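Local structure of glycoside hydrolase family 43 (Halothermothrix orenii, 4QQS) at residues I129-K143 and S156-L170. The protein is a thermostable family 43 glycoside hydrolase with alpha-L-arabinofuranosidase activity, probably cleaving arabinose side groups from plant polysaccharides such as xylan. Sequence-based numbering, arbitrary orientation.
Sequences IFIDQDGTPYIYYVK and SQIYVQEMSQDLLEL
Strand 137-143 pairs antiparallel with the 156-162 part of strand 153-162, the two central strands of a four-stranded propeller blade, between 124-131 and 175-178. Their axes run 149° apart, and the register joins Tyr138 with Glu162 through to Lys143 with Gln157. Seven backbone bonds hold it; the one at the Pro137 end, Met163 N to Pro137 O at 2.9 Å, is nearly straight at its hydrogen although the donor stands well above the carbonyl plane.

One face carries Ile139, Tyr141 and Lys143 against Gln161, Tyr159 and Gln157. With CG lodged between backbone N and carbonyl carbon (chi1 58°), the Tyr141 ring leans across the pairing: Tyr159 CB lies over its face, 3.7 Å from Tyr141 CZ, while Tyr141 OH gives its proton to Gln161 OE1 at 2.6 Å. Arg120 bonds to both of those oxygens, NH1 to the hydroxyl and NH2 to the amide. A phenylalanine in place of Tyr141 would probably leave Gln161 OE1 without this short bond and Arg120 NH1 without this acceptor. Extended Lys143 runs beside the Tyr159 ring; Tyr159 OH donates to Gln157 OE1 (2.8 Å) and accepts from a water that in turn accepts from Lys143 NZ. Met163 SD lies 3.7 Å from Ile139 CB, and Leu167 CD2 packs on Pro137 CB.

On the other face, Val160 CG2 sits over the Tyr140 ring, 3.6 Å from its centroid and 21° off the normal, a CH-pi contact. Val142, beside Ile158 on this face, has its side chain about 4 Å from those of Asp126 and Glu195, the predicted pKa modulator and proton donor.

Strands 124-131, 137-143, 153-162 and 175-178 pair antiparallel in sequence order, the up-and-down arrangement of a beta-propeller blade.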
ATOM      1  N   ILE A 129      -6.426  -3.780  -4.790  1.00  8.62           N
ATOM      2  CA  ILE A 129      -7.135  -4.270  -5.960  1.00  8.92           C
ATOM      3  C   ILE A 129      -6.376  -3.857  -7.212  1.00  9.10           C
ATOM      4  O   ILE A 129      -6.120  -2.676  -7.430  1.00 10.55           O
ATOM      5  CB  ILE A 129      -8.608  -3.775  -6.011  1.00  9.88           C
ATOM      6  CG1 ILE A 129      -9.388  -4.301  -4.803  1.00 10.48           C
ATOM      7  CG2 ILE A 129      -9.276  -4.238  -7.311  1.00 10.06           C
ATOM      8  CD1 ILE A 129     -10.811  -3.759  -4.677  1.00 11.75           C
ATOM      9  N   PHE A 130      -6.015  -4.853  -8.006  1.00  9.10           N
ATOM     10  CA  PHE A 130      -5.333  -4.710  -9.286  1.00  9.15           C
ATOM     11  C   PHE A 130      -6.308  -5.061 -10.396  1.00  8.86           C
ATOM     12  O   PHE A 130      -6.861  -6.154 -10.402  1.00  8.94           O
ATOM     13  CB  PHE A 130      -4.130  -5.664  -9.322  1.00  9.62           C
ATOM     14  CG  PHE A 130      -3.502  -5.809 -10.685  1.00 10.00           C
ATOM     15  CD1 PHE A 130      -2.792  -4.773 -11.261  1.00 11.42           C
ATOM     16  CD2 PHE A 130      -3.637  -6.985 -11.393  1.00 10.23           C
ATOM     17  CE1 PHE A 130      -2.224  -4.919 -12.525  1.00 12.14           C
ATOM     18  CE2 PHE A 130      -3.079  -7.129 -12.634  1.00 11.26           C
ATOM     19  CZ  PHE A 130      -2.373  -6.096 -13.203  1.00 11.66           C
ATOM     20  N   ILE A 131      -6.514  -4.130 -11.322  1.00 10.17           N
ATOM     21  CA  ILE A 131      -7.342  -4.376 -12.485  1.00 10.93           C
ATOM     22  C   ILE A 131      -6.407  -4.657 -13.669  1.00 10.98           C
ATOM     23  O   ILE A 131      -5.637  -3.789 -14.082  1.00 12.29           O
ATOM     24  CB  ILE A 131      -8.274  -3.173 -12.800  1.00 12.46           C
ATOM     25  CG1 ILE A 131      -9.086  -2.752 -11.566  1.00 12.41           C
ATOM     26  CG2 ILE A 131      -9.195  -3.511 -13.961  1.00 13.55           C
ATOM     27  CD1 ILE A 131      -9.937  -3.828 -10.964  1.00 12.76           C
ATOM     28  N   ASP A 132      -6.448  -5.874 -14.202  1.00 10.38           N
ATOM     29  CA  ASP A 132      -5.555  -6.236 -15.300  1.00 10.77           C
ATOM     30  C   ASP A 132      -5.998  -5.563 -16.603  1.00 11.08           C
ATOM     31  O   ASP A 132      -7.078  -4.978 -16.697  1.00 11.71           O
ATOM     32  CB  ASP A 132      -5.514  -7.758 -15.446  1.00 10.50           C
ATOM     33  CG  ASP A 132      -4.232  -8.278 -16.079  1.00 10.81           C
ATOM     34  OD1 ASP A 132      -3.395  -7.483 -16.561  1.00 12.03           O
ATOM     35  OD2 ASP A 132      -4.089  -9.512 -16.101  1.00 12.10           O
ATOM     36  N   GLN A 133      -5.146  -5.651 -17.611  1.00 11.97           N
ATOM     37  CA  GLN A 133      -5.414  -5.018 -18.893  1.00 13.13           C
ATOM     38  C   GLN A 133      -6.722  -5.509 -19.512  1.00 12.62           C
ATOM     39  O   GLN A 133      -7.415  -4.747 -20.186  1.00 13.81           O
ATOM     40  CB  GLN A 133      -4.256  -5.255 -19.851  1.00 16.27           C
ATOM     41  CG  GLN A 133      -3.017  -4.459 -19.515  1.00 19.09           C
ATOM     42  CD  GLN A 133      -1.878  -4.752 -20.466  1.00 21.34           C
ATOM     43  OE1 GLN A 133      -1.620  -5.911 -20.807  1.00 21.29           O
ATOM     44  NE2 GLN A 133      -1.192  -3.705 -20.912  1.00 23.22           N
ATOM     45  N   ASP A 134      -7.065  -6.774 -19.268  1.00 12.14           N
ATOM     46  CA  ASP A 134      -8.303  -7.349 -19.783  1.00 12.47           C
ATOM     47  C   ASP A 134      -9.516  -7.007 -18.927  1.00 12.48           C
ATOM     48  O   ASP A 134     -10.611  -7.436 -19.242  1.00 13.86           O
ATOM     49  CB  ASP A 134      -8.172  -8.872 -19.971  1.00 13.59           C
ATOM     50  CG  ASP A 134      -8.102  -9.649 -18.656  1.00 14.61           C
ATOM     51  OD1 ASP A 134      -8.069  -9.049 -17.562  1.00 13.98           O
ATOM     52  OD2 ASP A 134      -8.053 -10.901 -18.724  1.00 17.14           O
ATOM     53  N   GLY A 135      -9.322  -6.219 -17.871  1.00 12.10           N
ATOM     54  CA  GLY A 135     -10.409  -5.773 -17.018  1.00 12.21           C
ATOM     55  C   GLY A 135     -10.734  -6.669 -15.835  1.00 12.17           C
ATOM     56  O   GLY A 135     -11.637  -6.345 -15.057  1.00 13.59           O
ATOM     57  N   THR A 136     -10.028  -7.787 -15.688  1.00 11.56           N
ATOM     58  CA  THR A 136     -10.289  -8.691 -14.571  1.00 11.60           C
ATOM     59  C   THR A 136      -9.706  -8.114 -13.278  1.00 10.61           C
ATOM     60  O   THR A 136      -8.530  -7.747 -13.241  1.00 10.49           O
ATOM     61  CB  THR A 136      -9.671 -10.082 -14.813  1.00 12.79           C
ATOM     62  OG1 THR A 136     -10.131 -10.619 -16.061  1.00 14.92           O
ATOM     63  CG2 THR A 136     -10.026 -11.046 -13.682  1.00 12.47           C
ATOM     64  N   PRO A 137     -10.516  -8.047 -12.207  1.00 10.77           N
ATOM     65  CA  PRO A 137     -10.013  -7.584 -10.915  1.00 10.16           C
ATOM     66  C   PRO A 137      -9.427  -8.712 -10.078  1.00  9.07           C
ATOM     67  O   PRO A 137      -9.943  -9.834 -10.060  1.00  9.50           O
ATOM     68  CB  PRO A 137     -11.272  -7.037 -10.237  1.00 11.89           C
ATOM     69  CG  PRO A 137     -12.414  -7.772 -10.868  1.00 13.59           C
ATOM     70  CD  PRO A 137     -11.974  -8.263 -12.196  1.00 12.44           C
ATOM     71  N   TYR A 138      -8.349  -8.382  -9.376  1.00  8.20           N
ATOM     72  CA  TYR A 138      -7.726  -9.268  -8.414  1.00  7.61           C
ATOM     73  C   TYR A 138      -7.480  -8.498  -7.133  1.00  8.03           C
ATOM     74  O   TYR A 138      -7.071  -7.352  -7.178  1.00 10.30           O
ATOM     75  CB  TYR A 138      -6.386  -9.784  -8.939  1.00  8.17           C
ATOM     76  CG  TYR A 138      -6.495 -10.561 -10.222  1.00  8.42           C
ATOM     77  CD1 TYR A 138      -6.470  -9.916 -11.452  1.00  9.23           C
ATOM     78  CD2 TYR A 138      -6.648 -11.939 -10.214  1.00  9.75           C
ATOM     79  CE1 TYR A 138      -6.580 -10.618 -12.634  1.00 10.16           C
ATOM     80  CE2 TYR A 138      -6.774 -12.656 -11.400  1.00 10.62           C
ATOM     81  CZ  TYR A 138      -6.741 -11.981 -12.605  1.00 10.78           C
ATOM     82  OH  TYR A 138      -6.843 -12.664 -13.797  1.00 12.76           O
ATOM     83  N   ILE A 139      -7.728  -9.134  -6.000  1.00  7.03           N
ATOM     84  CA  ILE A 139      -7.419  -8.543  -4.713  1.00  6.68           C
ATOM     85  C   ILE A 139      -6.256  -9.284  -4.075  1.00  6.41           C
ATOM     86  O   ILE A 139      -6.263 -10.508  -3.970  1.00  7.01           O
ATOM     87  CB  ILE A 139      -8.664  -8.483  -3.785  1.00  7.06           C
ATOM     88  CG1 ILE A 139      -8.345  -7.668  -2.525  1.00  7.78           C
ATOM     89  CG2 ILE A 139      -9.190  -9.868  -3.441  1.00  7.77           C
ATOM     90  CD1 ILE A 139      -9.569  -7.363  -1.667  1.00  9.28           C
ATOM     91  N   TYR A 140      -5.250  -8.511  -3.679  1.00  5.73           N
ATOM     92  CA  TYR A 140      -4.100  -8.992  -2.921  1.00  6.17           C
ATOM     93  C   TYR A 140      -4.307  -8.488  -1.506  1.00  6.17           C
ATOM     94  O   TYR A 140      -4.680  -7.349  -1.316  1.00  7.64           O
ATOM     95  CB  TYR A 140      -2.799  -8.414  -3.522  1.00  6.34           C
ATOM     96  CG  TYR A 140      -2.554  -8.900  -4.920  1.00  6.51           C
ATOM     97  CD1 TYR A 140      -3.149  -8.285  -6.011  1.00  6.66           C
ATOM     98  CD2 TYR A 140      -1.762 -10.002  -5.156  1.00  6.67           C
ATOM     99  CE1 TYR A 140      -2.977  -8.780  -7.294  1.00  7.28           C
ATOM    100  CE2 TYR A 140      -1.566 -10.496  -6.437  1.00  7.15           C
ATOM    101  CZ  TYR A 140      -2.184  -9.884  -7.509  1.00  7.01           C
ATOM    102  OH  TYR A 140      -2.060 -10.346  -8.787  1.00  8.01           O
ATOM    103  N   TYR A 141      -4.094  -9.341  -0.513  1.00  5.86           N
ATOM    104  CA  TYR A 141      -4.353  -8.939   0.858  1.00  6.03           C
ATOM    105  C   TYR A 141      -3.498  -9.753   1.809  1.00  5.34           C
ATOM    106  O   TYR A 141      -2.934 -10.774   1.440  1.00  6.38           O
ATOM    107  CB  TYR A 141      -5.841  -9.085   1.194  1.00  6.31           C
ATOM    108  CG  TYR A 141      -6.387 -10.483   1.002  1.00  6.45           C
ATOM    109  CD1 TYR A 141      -6.385 -11.399   2.032  1.00  6.95           C
ATOM    110  CD2 TYR A 141      -6.894 -10.896  -0.221  1.00  7.85           C
ATOM    111  CE1 TYR A 141      -6.890 -12.677   1.859  1.00  6.97           C
ATOM    112  CE2 TYR A 141      -7.392 -12.180  -0.405  1.00  8.24           C
ATOM    113  CZ  TYR A 141      -7.396 -13.062   0.641  1.00  7.28           C
ATOM    114  OH  TYR A 141      -7.877 -14.353   0.505  1.00  8.30           O
ATOM    115  N   VAL A 142      -3.419  -9.286   3.045  1.00  5.53           N
ATOM    116  CA  VAL A 142      -2.565  -9.890   4.050  1.00  5.68           C
ATOM    117  C   VAL A 142      -3.399 -10.636   5.085  1.00  5.61           C
ATOM    118  O   VAL A 142      -4.336 -10.085   5.662  1.00  6.62           O
ATOM    119  CB  VAL A 142      -1.720  -8.821   4.757  1.00  6.10           C
ATOM    120  CG1 VAL A 142      -0.945  -9.404   5.920  1.00  7.62           C
ATOM    121  CG2 VAL A 142      -0.761  -8.175   3.750  1.00  6.47           C
ATOM    122  N   LYS A 143      -3.033 -11.897   5.305  1.00  5.51           N
ATOM    123  CA  LYS A 143      -3.494 -12.682   6.451  1.00  6.15           C
ATOM    124  C   LYS A 143      -2.518 -12.362   7.573  1.00  5.86           C
ATOM    125  O   LYS A 143      -1.375 -12.774   7.547  1.00  6.59           O
ATOM    126  CB  LYS A 143      -3.504 -14.169   6.085  1.00  6.58           C
ATOM    127  CG  LYS A 143      -4.175 -15.081   7.096  1.00  7.32           C
ATOM    128  CD  LYS A 143      -4.167 -16.546   6.618  1.00  8.43           C
ATOM    129  CE  LYS A 143      -5.070 -17.415   7.468  1.00 10.55           C
ATOM    130  NZ  LYS A 143      -4.949 -18.851   7.193  1.00 13.14           N
ATOM    131  N   SER A 156       2.800 -12.772   8.710  1.00  6.08           N
ATOM    132  CA  SER A 156       1.927 -12.130   7.738  1.00  6.26           C
ATOM    133  C   SER A 156       2.235 -12.652   6.347  1.00  6.11           C
ATOM    134  O   SER A 156       3.379 -12.582   5.889  1.00  6.85           O
ATOM    135  CB  SER A 156       2.068 -10.610   7.780  1.00  6.73           C
ATOM    136  OG  SER A 156       1.471 -10.088   8.955  1.00  7.46           O
ATOM    137  N   GLN A 157       1.214 -13.208   5.703  1.00  5.98           N
ATOM    138  CA  GLN A 157       1.295 -13.771   4.356  1.00  5.81           C
ATOM    139  C   GLN A 157       0.417 -12.968   3.405  1.00  5.59           C
ATOM    140  O   GLN A 157      -0.641 -12.483   3.813  1.00  6.32           O
ATOM    141  CB  GLN A 157       0.757 -15.203   4.353  1.00  6.56           C
ATOM    142  CG  GLN A 157       1.400 -16.169   5.317  1.00  7.27           C
ATOM    143  CD  GLN A 157       0.648 -17.484   5.297  1.00  7.81           C
ATOM    144  OE1 GLN A 157      -0.542 -17.519   5.603  1.00  8.21           O
ATOM    145  NE2 GLN A 157       1.309 -18.554   4.872  1.00  8.93           N
ATOM    146  N   ILE A 158       0.839 -12.854   2.146  1.00  5.30           N
ATOM    147  CA  ILE A 158       0.019 -12.219   1.124  1.00  5.13           C
ATOM    148  C   ILE A 158      -0.674 -13.270   0.275  1.00  5.16           C
ATOM    149  O   ILE A 158      -0.009 -14.146  -0.277  1.00  5.75           O
ATOM    150  CB  ILE A 158       0.858 -11.271   0.251  1.00  5.35           C
ATOM    151  CG1 ILE A 158       1.381 -10.106   1.096  1.00  6.06           C
ATOM    152  CG2 ILE A 158       0.047 -10.746  -0.937  1.00  5.77           C
ATOM    153  CD1 ILE A 158       2.515  -9.317   0.449  1.00  6.48           C
ATOM    154  N   TYR A 159      -2.000 -13.162   0.210  1.00  5.52           N
ATOM    155  CA  TYR A 159      -2.856 -13.993  -0.611  1.00  5.46           C
ATOM    156  C   TYR A 159      -3.417 -13.168  -1.759  1.00  5.66           C
ATOM    157  O   TYR A 159      -3.456 -11.942  -1.709  1.00  6.32           O
ATOM    158  CB  TYR A 159      -4.011 -14.566   0.231  1.00  6.23           C
ATOM    159  CG  TYR A 159      -3.576 -15.654   1.171  1.00  6.47           C
ATOM    160  CD1 TYR A 159      -3.004 -15.348   2.403  1.00  6.51           C
ATOM    161  CD2 TYR A 159      -3.709 -16.991   0.829  1.00  7.04           C
ATOM    162  CE1 TYR A 159      -2.571 -16.324   3.265  1.00  7.54           C
ATOM    163  CE2 TYR A 159      -3.277 -17.990   1.694  1.00  7.88           C
ATOM    164  CZ  TYR A 159      -2.710 -17.646   2.904  1.00  7.64           C
ATOM    165  OH  TYR A 159      -2.283 -18.642   3.751  1.00  8.71           O
ATOM    166  N   VAL A 160      -3.884 -13.871  -2.782  1.00  6.07           N
ATOM    167  CA  VAL A 160      -4.572 -13.256  -3.902  1.00  6.28           C
ATOM    168  C   VAL A 160      -5.802 -14.068  -4.261  1.00  6.52           C
ATOM    169  O   VAL A 160      -5.801 -15.299  -4.199  1.00  6.90           O
ATOM    170  CB  VAL A 160      -3.642 -13.096  -5.139  1.00  6.99           C
ATOM    171  CG1 VAL A 160      -3.041 -14.426  -5.583  1.00  8.18           C
ATOM    172  CG2 VAL A 160      -4.366 -12.414  -6.296  1.00  7.56           C
ATOM    173  N   GLN A 161      -6.863 -13.359  -4.633  1.00  6.34           N
ATOM    174  CA  GLN A 161      -8.008 -13.964  -5.299  1.00  7.06           C
ATOM    175  C   GLN A 161      -8.497 -13.065  -6.413  1.00  7.10           C
ATOM    176  O   GLN A 161      -8.475 -11.841  -6.316  1.00  7.60           O
ATOM    177  CB  GLN A 161      -9.161 -14.213  -4.315  1.00  7.60           C
ATOM    178  CG  GLN A 161      -8.868 -15.356  -3.364  1.00  7.78           C
ATOM    179  CD  GLN A 161      -9.913 -15.544  -2.301  1.00  8.14           C
ATOM    180  OE1 GLN A 161      -9.796 -15.002  -1.195  1.00  8.49           O
ATOM    181  NE2 GLN A 161     -10.943 -16.319  -2.616  1.00  9.01           N
ATOM    182  N   GLU A 162      -8.968 -13.686  -7.482  1.00  7.58           N
ATOM    183  CA  GLU A 162      -9.748 -12.974  -8.481  1.00  8.12           C
ATOM    184  C   GLU A 162     -11.050 -12.530  -7.834  1.00  8.85           C
ATOM    185  O   GLU A 162     -11.591 -13.243  -6.981  1.00  9.98           O
ATOM    186  CB  GLU A 162     -10.008 -13.930  -9.637  1.00 10.06           C
ATOM    187  CG  GLU A 162     -10.684 -13.325 -10.835  1.00 12.89           C
ATOM    188  CD  GLU A 162     -10.841 -14.327 -11.964  1.00 16.37           C
ATOM    189  OE1 GLU A 162     -10.110 -15.355 -11.978  1.00 17.30           O
ATOM    190  OE2 GLU A 162     -11.698 -14.091 -12.831  1.00 18.61           O
ATOM    191  N   MET A 163     -11.544 -11.361  -8.225  1.00  9.08           N
ATOM    192  CA  MET A 163     -12.831 -10.887  -7.726  1.00  9.92           C
ATOM    193  C   MET A 163     -13.898 -11.006  -8.781  1.00 11.48           C
ATOM    194  O   MET A 163     -13.617 -11.067  -9.973  1.00 12.21           O
ATOM    195  CB  MET A 163     -12.774  -9.426  -7.289  1.00 10.27           C
ATOM    196  CG  MET A 163     -11.576  -9.081  -6.403  1.00 11.66           C
ATOM    197  SD  MET A 163     -11.621  -7.403  -5.790  1.00 13.22           S
ATOM    198  CE  MET A 163     -12.700  -7.596  -4.386  1.00 15.01           C
ATOM    199  N   SER A 164     -15.143 -11.003  -8.326  1.00 12.07           N
ATOM    200  CA  SER A 164     -16.258 -10.828  -9.223  1.00 12.50           C
ATOM    201  C   SER A 164     -16.156  -9.443  -9.852  1.00 11.82           C
ATOM    202  O   SER A 164     -15.478  -8.535  -9.329  1.00 12.26           O
ATOM    203  CB  SER A 164     -17.573 -10.966  -8.466  1.00 13.03           C
ATOM    204  OG  SER A 164     -17.607 -10.063  -7.372  1.00 13.20           O
ATOM    205  N   GLN A 165     -16.871  -9.264 -10.956  1.00 12.83           N
ATOM    206  CA  GLN A 165     -16.844  -7.998 -11.662  1.00 14.36           C
ATOM    207  C   GLN A 165     -17.339  -6.839 -10.809  1.00 14.43           C
ATOM    208  O   GLN A 165     -16.879  -5.715 -10.995  1.00 14.74           O
ATOM    209  CB  GLN A 165     -17.675  -8.089 -12.948  1.00 16.46           C
ATOM    210  CG  GLN A 165     -17.007  -8.894 -14.053  1.00 19.48           C
ATOM    211  CD  GLN A 165     -15.804  -8.182 -14.634  1.00 22.08           C
ATOM    212  OE1 GLN A 165     -15.894  -7.021 -15.029  1.00 23.70           O
ATOM    213  NE2 GLN A 165     -14.658  -8.867 -14.664  1.00 23.09           N
ATOM    214  N   ASP A 166     -18.257  -7.110  -9.882  1.00 14.15           N
ATOM    215  CA  ASP A 166     -18.791  -6.066  -9.007  1.00 14.22           C
ATOM    216  C   ASP A 166     -17.962  -5.820  -7.741  1.00 14.11           C
ATOM    217  O   ASP A 166     -18.324  -4.976  -6.921  1.00 15.25           O
ATOM    218  CB  ASP A 166     -20.270  -6.319  -8.664  1.00 14.38           C
ATOM    219  CG  ASP A 166     -20.529  -7.639  -7.936  1.00 15.00           C
ATOM    220  OD1 ASP A 166     -19.577  -8.271  -7.441  1.00 15.29           O
ATOM    221  OD2 ASP A 166     -21.725  -8.017  -7.842  1.00 15.66           O
ATOM    222  N   LEU A 167     -16.838  -6.525  -7.629  1.00 13.20           N
ATOM    223  CA  LEU A 167     -15.925  -6.431  -6.493  1.00 12.80           C
ATOM    224  C   LEU A 167     -16.489  -6.927  -5.158  1.00 12.64           C
ATOM    225  O   LEU A 167     -15.862  -6.719  -4.128  1.00 13.33           O
ATOM    226  CB  LEU A 167     -15.380  -5.008  -6.325  1.00 13.23           C
ATOM    227  CG  LEU A 167     -14.829  -4.312  -7.568  1.00 12.93           C
ATOM    228  CD1 LEU A 167     -14.285  -2.939  -7.212  1.00 13.66           C
ATOM    229  CD2 LEU A 167     -13.772  -5.149  -8.289  1.00 12.96           C
ATOM    230  N   LEU A 168     -17.650  -7.589  -5.175  1.00 12.87           N
ATOM    231  CA  LEU A 168     -18.296  -8.023  -3.930  1.00 12.60           C
ATOM    232  C   LEU A 168     -17.980  -9.455  -3.490  1.00 12.17           C
ATOM    233  O   LEU A 168     -18.270  -9.816  -2.342  1.00 13.20           O
ATOM    234  CB  LEU A 168     -19.811  -7.853  -4.031  1.00 13.33           C
ATOM    235  CG  LEU A 168     -20.298  -6.455  -4.395  1.00 14.38           C
ATOM    236  CD1 LEU A 168     -21.813  -6.455  -4.524  1.00 14.61           C
ATOM    237  CD2 LEU A 168     -19.847  -5.405  -3.393  1.00 15.96           C
ATOM    238  N   GLU A 169     -17.406 -10.267  -4.384  1.00 11.85           N
ATOM    239  CA  GLU A 169     -17.085 -11.651  -4.070  1.00 12.01           C
ATOM    240  C   GLU A 169     -15.641 -11.907  -4.401  1.00 11.03           C
ATOM    241  O   GLU A 169     -15.140 -11.412  -5.419  1.00 12.07           O
ATOM    242  CB  GLU A 169     -17.947 -12.614  -4.891  1.00 13.94           C
ATOM    243  CG  GLU A 169     -17.730 -14.104  -4.530  1.00 16.26           C
ATOM    244  CD  GLU A 169     -17.960 -15.093  -5.674  1.00 19.25           C
ATOM    245  OE1 GLU A 169     -18.263 -14.683  -6.819  1.00 20.60           O
ATOM    246  OE2 GLU A 169     -17.836 -16.312  -5.421  1.00 20.53           O
ATOM    247  N   LEU A 170     -14.995 -12.699  -3.556  1.00 10.71           N
ATOM    248  CA  LEU A 170     -13.660 -13.189  -3.826  1.00  9.96           C
ATOM    249  C   LEU A 170     -13.828 -14.617  -4.350  1.00 10.28           C
ATOM    250  O   LEU A 170     -14.377 -15.487  -3.655  1.00 11.46           O
ATOM    251  CB  LEU A 170     -12.815 -13.150  -2.562  1.00  9.70           C
ATOM    252  CG  LEU A 170     -12.270 -11.777  -2.151  1.00 10.03           C
ATOM    253  CD1 LEU A 170     -13.342 -10.786  -1.735  1.00 12.13           C
ATOM    254  CD2 LEU A 170     -11.276 -11.925  -1.041  1.00 10.22           C
TER
HETATM  255  O   HOH W   1      -4.389 -20.201   4.776  1.00 18.91           O